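Local structure of phenazine biosynthesis protein PhzF family (Enterococcus faecalis, 1S7J) at residues 27-32 with 49-54; 55-60 with 93-98; 110-115 with 243-248. The protein belongs to the PhzF family and probably works as an isomerase. All coordinates share one frame; numbering follows the deposited sequence.

Contact 1 of 3, residues 27-32 with 49-54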
loop_
_atom_site.group_PDB
_atom_site.type_symbol
_atom_site.label_atom_id
_atom_site.label_comp_id
_atom_site.label_asym_id
_atom_site.label_seq_id
_atom_site.Cartn_x
_atom_site.Cartn_y
_atom_site.Cartn_z
ATOM N N GLU A 27 5.286 -14.838 -19.678
ATOM C CA GLU A 27 6.050 -16.074 -19.792
ATOM C C GLU A 27 7.540 -15.773 -19.978
ATOM O O GLU A 27 8.387 -16.655 -19.855
ATOM C CB GLU A 27 5.511 -16.945 -20.934
ATOM C CG GLU A 27 5.332 -16.232 -22.264
ATOM C CD GLU A 27 4.736 -17.134 -23.339
ATOM O OE1 GLU A 27 3.727 -17.819 -23.055
ATOM O OE2 GLU A 27 5.277 -17.156 -24.467
ATOM N N LYS A 28 7.828 -14.507 -20.291
ATOM C CA LYS A 28 9.184 -13.994 -20.487
ATOM C C LYS A 28 9.130 -12.467 -20.341
ATOM O O LYS A 28 8.056 -11.875 -20.346
ATOM C CB LYS A 28 9.738 -14.389 -21.864
ATOM C CG LYS A 28 8.862 -13.991 -23.033
ATOM C CD LYS A 28 9.406 -14.515 -24.349
ATOM C CE LYS A 28 8.463 -14.179 -25.501
ATOM N NZ LYS A 28 9.016 -14.578 -26.821
ATOM N N TRP A 29 10.277 -11.839 -20.174
ATOM C CA TRP A 29 10.319 -10.405 -20.007
ATOM C C TRP A 29 10.157 -9.564 -21.265
ATOM O O TRP A 29 10.774 -9.830 -22.299
ATOM C CB TRP A 29 11.582 -9.986 -19.286
ATOM C CG TRP A 29 11.543 -10.213 -17.818
ATOM C CD1 TRP A 29 12.366 -11.017 -17.093
ATOM C CD2 TRP A 29 10.650 -9.593 -16.867
ATOM N NE1 TRP A 29 12.056 -10.940 -15.757
ATOM C CE2 TRP A 29 11.008 -10.074 -15.592
ATOM C CE3 TRP A 29 9.594 -8.690 -16.974
ATOM C CZ2 TRP A 29 10.338 -9.675 -14.426
ATOM C CZ3 TRP A 29 8.932 -8.297 -15.815
ATOM C CH2 TRP A 29 9.309 -8.793 -14.563
ATOM N N LEU A 30 9.319 -8.543 -21.149
ATOM C CA LEU A 30 9.081 -7.600 -22.226
ATOM C C LEU A 30 10.145 -6.512 -22.067
ATOM O O LEU A 30 10.749 -6.392 -20.996
ATOM C CB LEU A 30 7.684 -6.965 -22.073
ATOM C CG LEU A 30 6.443 -7.797 -22.413
ATOM C CD1 LEU A 30 5.196 -7.141 -21.837
ATOM C CD2 LEU A 30 6.322 -7.957 -23.927
ATOM N N PRO A 31 10.424 -5.751 -23.133
ATOM C CA PRO A 31 11.427 -4.687 -23.038
ATOM C C PRO A 31 10.970 -3.647 -22.008
ATOM O O PRO A 31 9.771 -3.496 -21.780
ATOM C CB PRO A 31 11.432 -4.107 -24.442
ATOM C CG PRO A 31 11.125 -5.306 -25.301
ATOM C CD PRO A 31 10.000 -5.951 -24.533
ATOM N N GLU A 32 11.916 -2.973 -21.374
ATOM C CA GLU A 32 11.617 -1.947 -20.372
ATOM C C GLU A 32 10.614 -0.915 -20.898
ATOM O O GLU A 32 9.657 -0.552 -20.196
ATOM C CB GLU A 32 12.929 -1.261 -19.950
ATOM C CG GLU A 32 12.859 0.265 -19.733
ATOM C CD GLU A 32 12.350 0.662 -18.354
ATOM O OE1 GLU A 32 11.802 1.788 -18.223
ATOM O OE2 GLU A 32 12.514 -0.132 -17.397
ATOM N N PHE A 49 4.458 -6.369 -13.321
ATOM C CA PHE A 49 4.788 -7.390 -14.307
ATOM C C PHE A 49 5.630 -8.443 -13.596
ATOM O O PHE A 49 6.583 -8.103 -12.889
ATOM C CB PHE A 49 5.596 -6.791 -15.459
ATOM C CG PHE A 49 4.895 -5.694 -16.180
ATOM C CD1 PHE A 49 4.884 -4.400 -15.663
ATOM C CD2 PHE A 49 4.236 -5.938 -17.382
ATOM C CE1 PHE A 49 4.231 -3.368 -16.328
ATOM C CE2 PHE A 49 3.581 -4.912 -18.054
ATOM C CZ PHE A 49 3.581 -3.622 -17.520
ATOM N N THR A 50 5.288 -9.718 -13.781
ATOM C CA THR A 50 6.023 -10.797 -13.142
ATOM C C THR A 50 6.299 -11.955 -14.092
ATOM O O THR A 50 5.564 -12.168 -15.049
ATOM C CB THR A 50 5.260 -11.319 -11.888
ATOM O OG1 THR A 50 6.080 -12.238 -11.169
ATOM C CG2 THR A 50 3.968 -12.016 -12.288
ATOM N N VAL A 51 7.413 -12.651 -13.859
ATOM C CA VAL A 51 7.790 -13.815 -14.669
ATOM C C VAL A 51 8.448 -14.865 -13.767
ATOM O O VAL A 51 9.403 -14.569 -13.034
ATOM C CB VAL A 51 8.707 -13.475 -15.867
ATOM C CG1 VAL A 51 8.983 -14.644 -16.797
ATOM C CG2 VAL A 51 8.196 -12.309 -16.683
ATOM N N LYS A 52 7.895 -16.081 -13.783
ATOM C CA LYS A 52 8.416 -17.172 -12.969
ATOM C C LYS A 52 9.854 -17.480 -13.356
ATOM O O LYS A 52 10.137 -17.822 -14.504
ATOM C CB LYS A 52 7.557 -18.431 -13.144
ATOM C CG LYS A 52 7.858 -19.542 -12.134
ATOM C CD LYS A 52 7.202 -20.848 -12.543
ATOM C CE LYS A 52 7.419 -21.943 -11.515
ATOM N NZ LYS A 52 6.632 -21.719 -10.267
ATOM N N GLU A 53 10.764 -17.288 -12.403
ATOM C CA GLU A 53 12.177 -17.564 -12.623
ATOM C C GLU A 53 12.636 -18.626 -11.609
ATOM O O GLU A 53 13.090 -18.312 -10.502
ATOM C CB GLU A 53 13.004 -16.276 -12.531
ATOM C CG GLU A 53 12.735 -15.324 -13.704
ATOM C CD GLU A 53 13.639 -14.101 -13.717
ATOM O OE1 GLU A 53 14.122 -13.692 -12.641
ATOM O OE2 GLU A 53 13.859 -13.544 -14.816
ATOM N N GLY A 54 12.503 -19.881 -12.016
ATOM C CA GLY A 54 12.857 -20.986 -11.165
ATOM C C GLY A 54 11.674 -21.345 -10.287
ATOM O O GLY A 54 10.691 -21.921 -10.757
#

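Contact 2 of 3, residues 55-60 with 93-98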
loop_
_atom_site.group_PDB
_atom_site.type_symbol
_atom_site.label_atom_id
_atom_site.label_comp_id
_atom_site.label_asym_id
_atom_site.label_seq_id
_atom_site.Cartn_x
_atom_site.Cartn_y
_atom_site.Cartn_z
ATOM N N GLN A 55 11.748 -20.955 -9.032
ATOM C CA GLN A 55 10.702 -21.235 -8.049
ATOM C C GLN A 55 10.214 -19.928 -7.432
ATOM O O GLN A 55 9.314 -19.911 -6.575
ATOM C CB GLN A 55 11.268 -22.140 -6.971
ATOM C CG GLN A 55 12.549 -21.603 -6.360
ATOM C CD GLN A 55 13.267 -22.624 -5.552
ATOM O OE1 GLN A 55 12.872 -22.942 -4.428
ATOM N NE2 GLN A 55 14.335 -23.191 -6.111
ATOM N N SER A 56 10.854 -18.846 -7.821
ATOM C CA SER A 56 10.507 -17.527 -7.352
ATOM C C SER A 56 9.880 -16.768 -8.525
ATOM O O SER A 56 9.947 -17.226 -9.680
ATOM C CB SER A 56 11.766 -16.773 -6.871
ATOM O OG SER A 56 12.342 -17.377 -5.726
ATOM N N TYR A 57 9.208 -15.675 -8.236
ATOM C CA TYR A 57 8.621 -14.867 -9.287
ATOM C C TYR A 57 9.289 -13.496 -9.279
ATOM O O TYR A 57 9.253 -12.785 -8.268
ATOM C CB TYR A 57 7.101 -14.715 -9.102
ATOM C CG TYR A 57 6.286 -15.935 -9.477
ATOM C CD1 TYR A 57 5.979 -16.911 -8.527
ATOM C CD2 TYR A 57 5.778 -16.090 -10.771
ATOM C CE1 TYR A 57 5.190 -18.003 -8.847
ATOM C CE2 TYR A 57 4.988 -17.183 -11.104
ATOM C CZ TYR A 57 4.696 -18.138 -10.134
ATOM O OH TYR A 57 3.901 -19.218 -10.449
ATOM N N ALA A 58 9.946 -13.160 -10.373
ATOM C CA ALA A 58 10.609 -11.881 -10.504
ATOM C C ALA A 58 9.542 -10.768 -10.660
ATOM O O ALA A 58 8.756 -10.790 -11.602
ATOM C CB ALA A 58 11.535 -11.895 -11.703
ATOM N N LEU A 59 9.501 -9.838 -9.705
ATOM C CA LEU A 59 8.540 -8.739 -9.744
ATOM C C LEU A 59 9.143 -7.469 -10.318
ATOM O O LEU A 59 10.339 -7.215 -10.185
ATOM C CB LEU A 59 7.992 -8.446 -8.350
ATOM C CG LEU A 59 6.495 -8.674 -8.129
ATOM C CD1 LEU A 59 6.136 -8.216 -6.736
ATOM C CD2 LEU A 59 5.652 -7.934 -9.172
ATOM N N ARG A 60 8.262 -6.632 -10.864
ATOM C CA ARG A 60 8.628 -5.371 -11.485
ATOM C C ARG A 60 7.390 -4.457 -11.403
ATOM O O ARG A 60 6.295 -4.867 -11.793
ATOM C CB ARG A 60 8.964 -5.614 -12.944
ATOM C CG ARG A 60 10.107 -4.826 -13.478
ATOM C CD ARG A 60 11.342 -5.681 -13.584
ATOM N NE ARG A 60 11.983 -5.562 -14.895
ATOM C CZ ARG A 60 12.571 -4.452 -15.351
ATOM N NH1 ARG A 60 13.131 -4.440 -16.554
ATOM N NH2 ARG A 60 12.591 -3.359 -14.613
ATOM N N LEU A 93 4.201 -17.395 -1.590
ATOM C CA LEU A 93 4.795 -17.015 -2.869
ATOM C C LEU A 93 6.119 -16.247 -2.617
ATOM O O LEU A 93 6.190 -15.395 -1.728
ATOM C CB LEU A 93 3.799 -16.127 -3.632
ATOM C CG LEU A 93 3.356 -16.451 -5.065
ATOM C CD1 LEU A 93 3.815 -17.829 -5.507
ATOM C CD2 LEU A 93 1.835 -16.318 -5.153
ATOM N N HIS A 94 7.142 -16.560 -3.398
ATOM C CA HIS A 94 8.439 -15.916 -3.246
ATOM C C HIS A 94 8.799 -15.113 -4.476
ATOM O O HIS A 94 8.839 -15.651 -5.581
ATOM C CB HIS A 94 9.524 -16.977 -2.977
ATOM C CG HIS A 94 9.267 -17.799 -1.751
ATOM N ND1 HIS A 94 9.244 -17.253 -0.481
ATOM C CD2 HIS A 94 8.957 -19.107 -1.606
ATOM C CE1 HIS A 94 8.923 -18.193 0.391
ATOM N NE2 HIS A 94 8.742 -19.323 -0.258
ATOM N N PHE A 95 9.064 -13.827 -4.296
ATOM C CA PHE A 95 9.413 -12.960 -5.407
ATOM C C PHE A 95 10.863 -12.518 -5.350
ATOM O O PHE A 95 11.459 -12.476 -4.285
ATOM C CB PHE A 95 8.512 -11.716 -5.410
ATOM C CG PHE A 95 7.052 -12.022 -5.515
ATOM C CD1 PHE A 95 6.466 -12.285 -6.759
ATOM C CD2 PHE A 95 6.251 -12.033 -4.387
ATOM C CE1 PHE A 95 5.099 -12.556 -6.868
ATOM C CE2 PHE A 95 4.879 -12.303 -4.479
ATOM C CZ PHE A 95 4.305 -12.567 -5.727
ATOM N N THR A 96 11.429 -12.185 -6.517
ATOM C CA THR A 96 12.797 -11.710 -6.587
ATOM C C THR A 96 12.887 -10.297 -7.195
ATOM O O THR A 96 13.332 -10.108 -8.309
ATOM C CB THR A 96 13.742 -12.675 -7.327
ATOM O OG1 THR A 96 13.385 -12.800 -8.709
ATOM C CG2 THR A 96 13.684 -14.029 -6.684
ATOM N N SER A 97 12.471 -9.315 -6.408
ATOM C CA SER A 97 12.484 -7.930 -6.862
ATOM C C SER A 97 13.859 -7.263 -6.894
ATOM O O SER A 97 14.895 -7.901 -6.696
ATOM C CB SER A 97 11.543 -7.095 -6.013
ATOM O OG SER A 97 12.013 -6.949 -4.685
ATOM N N GLN A 98 13.859 -5.964 -7.220
ATOM C CA GLN A 98 15.087 -5.215 -7.252
ATOM C C GLN A 98 15.423 -4.785 -5.822
ATOM O O GLN A 98 16.560 -4.463 -5.513
ATOM C CB GLN A 98 15.018 -4.035 -8.266
ATOM C CG GLN A 98 14.001 -2.938 -7.972
ATOM C CD GLN A 98 14.094 -1.783 -8.973
ATOM O OE1 GLN A 98 14.195 -1.999 -10.182
ATOM N NE2 GLN A 98 14.095 -0.556 -8.452
HETATM O O HOH W 1 11.936 -4.639 -9.337
#

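Contact 3 of 3, residues 110-115 with 243-248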
loop_
_atom_site.group_PDB
_atom_site.type_symbol
_atom_site.label_atom_id
_atom_site.label_comp_id
_atom_site.label_asym_id
_atom_site.label_seq_id
_atom_site.Cartn_x
_atom_site.Cartn_y
_atom_site.Cartn_z
ATOM N N TYR A 110 -7.166 -13.987 2.797
ATOM C CA TYR A 110 -6.240 -12.914 3.085
ATOM C C TYR A 110 -4.876 -13.211 2.553
ATOM O O TYR A 110 -4.501 -14.366 2.368
ATOM C CB TYR A 110 -6.168 -12.623 4.567
ATOM C CG TYR A 110 -7.359 -11.894 5.110
ATOM C CD1 TYR A 110 -8.569 -12.558 5.325
ATOM C CD2 TYR A 110 -7.283 -10.535 5.438
ATOM C CE1 TYR A 110 -9.674 -11.895 5.858
ATOM C CE2 TYR A 110 -8.381 -9.860 5.972
ATOM C CZ TYR A 110 -9.573 -10.544 6.182
ATOM O OH TYR A 110 -10.649 -9.884 6.722
ATOM N N TYR A 111 -4.158 -12.144 2.223
ATOM C CA TYR A 111 -2.800 -12.204 1.700
ATOM C C TYR A 111 -1.968 -11.351 2.662
ATOM O O TYR A 111 -2.369 -10.239 3.028
ATOM C CB TYR A 111 -2.763 -11.664 0.255
ATOM C CG TYR A 111 -3.738 -12.415 -0.643
ATOM C CD1 TYR A 111 -5.114 -12.164 -0.563
ATOM C CD2 TYR A 111 -3.308 -13.484 -1.447
ATOM C CE1 TYR A 111 -6.038 -12.964 -1.231
ATOM C CE2 TYR A 111 -4.237 -14.290 -2.128
ATOM C CZ TYR A 111 -5.600 -14.026 -2.000
ATOM O OH TYR A 111 -6.514 -14.861 -2.559
ATOM N N TYR A 112 -0.873 -11.921 3.141
ATOM C CA TYR A 112 -0.017 -11.250 4.105
ATOM C C TYR A 112 1.322 -10.752 3.608
ATOM O O TYR A 112 2.089 -11.491 2.991
ATOM C CB TYR A 112 0.172 -12.147 5.328
ATOM C CG TYR A 112 -1.121 -12.451 6.029
ATOM C CD1 TYR A 112 -2.011 -13.409 5.517
ATOM C CD2 TYR A 112 -1.490 -11.761 7.189
ATOM C CE1 TYR A 112 -3.239 -13.664 6.144
ATOM C CE2 TYR A 112 -2.708 -12.006 7.822
ATOM C CZ TYR A 112 -3.580 -12.953 7.299
ATOM O OH TYR A 112 -4.785 -13.177 7.915
ATOM N N LEU A 113 1.565 -9.473 3.833
ATOM C CA LEU A 113 2.808 -8.835 3.451
ATOM C C LEU A 113 3.539 -8.484 4.725
ATOM O O LEU A 113 2.908 -8.262 5.771
ATOM C CB LEU A 113 2.535 -7.567 2.648
ATOM C CG LEU A 113 2.078 -7.675 1.191
ATOM C CD1 LEU A 113 0.847 -8.534 1.053
ATOM C CD2 LEU A 113 1.789 -6.276 0.690
ATOM N N ASP A 114 4.847 -8.420 4.658
ATOM C CA ASP A 114 5.674 -8.096 5.818
ATOM C C ASP A 114 6.458 -6.818 5.586
ATOM O O ASP A 114 7.014 -6.600 4.506
ATOM C CB ASP A 114 6.648 -9.248 6.109
ATOM C CG ASP A 114 7.508 -9.595 4.904
ATOM O OD1 ASP A 114 8.602 -9.008 4.760
ATOM O OD2 ASP A 114 7.076 -10.435 4.083
ATOM N N PHE A 115 6.517 -5.975 6.605
ATOM C CA PHE A 115 7.254 -4.717 6.507
ATOM C C PHE A 115 8.114 -4.494 7.741
ATOM O O PHE A 115 7.818 -5.013 8.818
ATOM C CB PHE A 115 6.286 -3.536 6.337
ATOM C CG PHE A 115 5.624 -3.485 5.001
ATOM C CD1 PHE A 115 6.269 -2.901 3.909
ATOM C CD2 PHE A 115 4.342 -4.013 4.822
ATOM C CE1 PHE A 115 5.655 -2.847 2.664
ATOM C CE2 PHE A 115 3.723 -3.964 3.590
ATOM C CZ PHE A 115 4.377 -3.378 2.500
ATOM N N ARG A 243 9.606 -6.660 12.940
ATOM C CA ARG A 243 8.864 -6.823 11.683
ATOM C C ARG A 243 7.353 -6.725 11.936
ATOM O O ARG A 243 6.876 -7.100 13.005
ATOM C CB ARG A 243 9.203 -8.197 11.051
ATOM C CG ARG A 243 9.065 -8.256 9.525
ATOM C CD ARG A 243 10.123 -7.398 8.827
ATOM N NE ARG A 243 9.934 -7.379 7.374
ATOM C CZ ARG A 243 10.813 -6.872 6.504
ATOM N NH1 ARG A 243 10.546 -6.903 5.199
ATOM N NH2 ARG A 243 11.952 -6.341 6.927
ATOM N N VAL A 244 6.621 -6.136 10.982
ATOM C CA VAL A 244 5.153 -6.033 11.104
ATOM C C VAL A 244 4.489 -6.709 9.911
ATOM O O VAL A 244 5.032 -6.706 8.792
ATOM C CB VAL A 244 4.656 -4.570 11.231
ATOM C CG1 VAL A 244 5.133 -3.969 12.532
ATOM C CG2 VAL A 244 5.114 -3.745 10.058
ATOM N N ILE A 245 3.329 -7.313 10.160
ATOM C CA ILE A 245 2.581 -8.033 9.130
ATOM C C ILE A 245 1.197 -7.447 8.863
ATOM O O ILE A 245 0.433 -7.187 9.796
ATOM C CB ILE A 245 2.361 -9.503 9.545
ATOM C CG1 ILE A 245 3.681 -10.145 9.971
ATOM C CG2 ILE A 245 1.711 -10.285 8.404
ATOM C CD1 ILE A 245 4.738 -10.170 8.893
ATOM N N ILE A 246 0.889 -7.223 7.585
ATOM C CA ILE A 246 -0.433 -6.719 7.202
ATOM C C ILE A 246 -1.107 -7.719 6.276
ATOM O O ILE A 246 -0.483 -8.229 5.329
ATOM C CB ILE A 246 -0.375 -5.330 6.488
ATOM C CG1 ILE A 246 0.475 -5.405 5.225
ATOM C CG2 ILE A 246 0.136 -4.280 7.429
ATOM C CD1 ILE A 246 0.559 -4.109 4.482
ATOM N N GLY A 247 -2.358 -8.031 6.559
ATOM C CA GLY A 247 -3.091 -8.962 5.727
ATOM C C GLY A 247 -4.331 -8.319 5.163
ATOM O O GLY A 247 -5.063 -7.648 5.893
ATOM N N GLY A 248 -4.587 -8.513 3.879
ATOM C CA GLY A 248 -5.777 -7.921 3.287
ATOM C C GLY A 248 -6.421 -8.747 2.201
ATOM O O GLY A 248 -5.764 -9.595 1.590
#

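Contact 1 of 3, residues 27-32 with 49-54
Trp29 NE1 and Glu53 OE2 form the polar link across this contact, a weak hydrogen bond of 3.3 Å with an N-H...O angle of 136°. The two side chains cross at about a right angle, and the carboxylate plane stands 87° from the indole plane. Residues 27-32 are the loop that leads from strand 19-25 to helix 32-42, with Pro31 at the helix N-cap. Here the loop lies over strand 47-53, the parallel neighbour of strand 19-25, and Trp29 spans loop and strand, in a lobe consistent with the diaminopimelate epimerase-like fold. The rest of the contact is mainly apolar. Val51 puts CG2 over the middle of one indole face, 3.7 Å from the centroid of the six-membered ring, in a CH-pi contact. Its first torsion (-174°) turns CG1 anti to the backbone N, and this methyl meets the loop backbone instead, 3.7 Å from Lys28 N. One valine thus serves two neighbours, a ring and a peptide group. On the opposite indole face lies Arg60 of strand 56-62, in a cation-pi contact, so Trp29 is held between an aliphatic methyl and a guanidinium. Met35 of helix 32-42 also touches Trp29 and Phe49, which ties the helix to the same cluster. Thr50 points away from the loop, and its OG1 is hydrogen-bonded to Ala58 O in the next strand. At the far end of the indole from NE1, the benzo rim reaches the start of the strand segment. There CZ3 of Trp29 packs on Phe49 CB at 3.7 Å, while CH2 of Trp29 sits 3.3 Å from Phe49 O, the oxygen lying at the ring edge, near its plane.

Contact 2 of 3, residues 55-60 with 93-98
The backbones of Tyr57 and Phe95 are joined by a single bridge between two strands that run the same way but diverge by 43°. Tyr57 N donates to His94 O at 2.7 Å, within the carbonyl plane. A second bond, from Thr96 N to Tyr57 O, returns across the gap, although the position of that oxygen is less certain. His94 O also receives a CA-H...O contact from Ser56 CA at 3.1 Å. Beside the bridge, CG2 of Thr96 presses on Ser56 CB at 3.4 Å, tighter than usual for carbons. The first torsion of Thr96 (65°) puts OG1 between backbone N and carbonyl carbon, where it meets Ala58. On the buried flank, Leu59 CD1 lies over one face of the Phe95 ring, 4.2 Å from the centroid and shifted toward the rim. Leu93 CD1 touches Tyr57 CE1 at 3.6 Å. Farther along, where the strands part, a water donates to Leu59 O and accepts from Gln98 N, bridging the widening gap. Around them, Leu82 of helix 72-85 touches Tyr57 and Leu93, Thr75 touches Leu59, and Leu102 and Val104 of strand 100-107 pack on Phe95. Splayed strands packed on a helix are consistent with the helix-filled barrel lobes of the diaminopimelate epimerase-like fold.

Contact 3 of 3, residues 110-115 with 243-248
Arg243 opens the second strand by reaching across to Asp114, where a salt bridge forms on one carboxylate oxygen. NH1 of Arg243 donates to Asp114 OD1 at 2.9 Å, NE adds a weak bond to the same oxygen, and the two flat groups stand 36° apart. A bend at chi2 (68°) turns CD back over the neighbouring strand, and the guanidinium lies with one face over the carbonyl carbon of Phe115. Next, Val244 exchanges two bonds with Phe115: its N donates to Phe115 O, and its O accepts from Phe115 N, each at 2.7 Å and nearly straight. Ile245 pairs with Asp114 without hydrogen bonds. Its CD1 packs on Asp114 CB at 3.5 Å, and its CG2 meets the edge of the Tyr112 ring. Ile246 again forms a hydrogen-bonded pair, with Leu113, while its CD1 pushes to 3.3 Å from Phe115 CE2, close for two carbons. Its CG1 lies between the backbone N and the carbonyl carbon (chi1 59°), and CG1 and CD1 both meet the Phe115 ring at the edge, near its plane. Gly247 sets its CA over one face of the Tyr112 ring, 3.9 Å from the centroid in a CH-pi contact; a CB on this residue would run into Tyr112 CE2. Gly248 closes the segment by pairing with Tyr111: Gly248 N donates to Tyr111 O at 2.9 Å, whereas Tyr111 N approaches Gly248 O from above the carbonyl plane. Behind the face of Val244 and Ile246 packs helix 207-218, through Ile211. The strand that pairs here with residues 110-115 also meets strand 234-240 and the N-terminal strand 2-10, consistent with the two-lobed diaminopimelate epimerase-like fold, in which the chain returns from the second lobe to the first.

Overall arrangement
Contacts 1 and 2 are neighbours, their centres 10 Å apart, and they meet where strands 47-53 and 56-62 pair: Phe49 N and Arg60 O lie 2.8 Å apart, a probable hydrogen bond. Residues 110-115 with 243-248 stand farther off. The centre of contact 3 is about 17 Å from that of contact 2 and about 25 Å from that of contact 1, with no direct touch; strand 100-107 joins strands 92-97 and 110-116. Each contact has a side chain within about 11 Å of that of the predicted active-site residue Glu46: Phe49 at about 8 Å, Leu59 at about 9 Å and Leu113 at about 11 Å. The contacts thus lie near the predicted site, without any of their segments including Glu46.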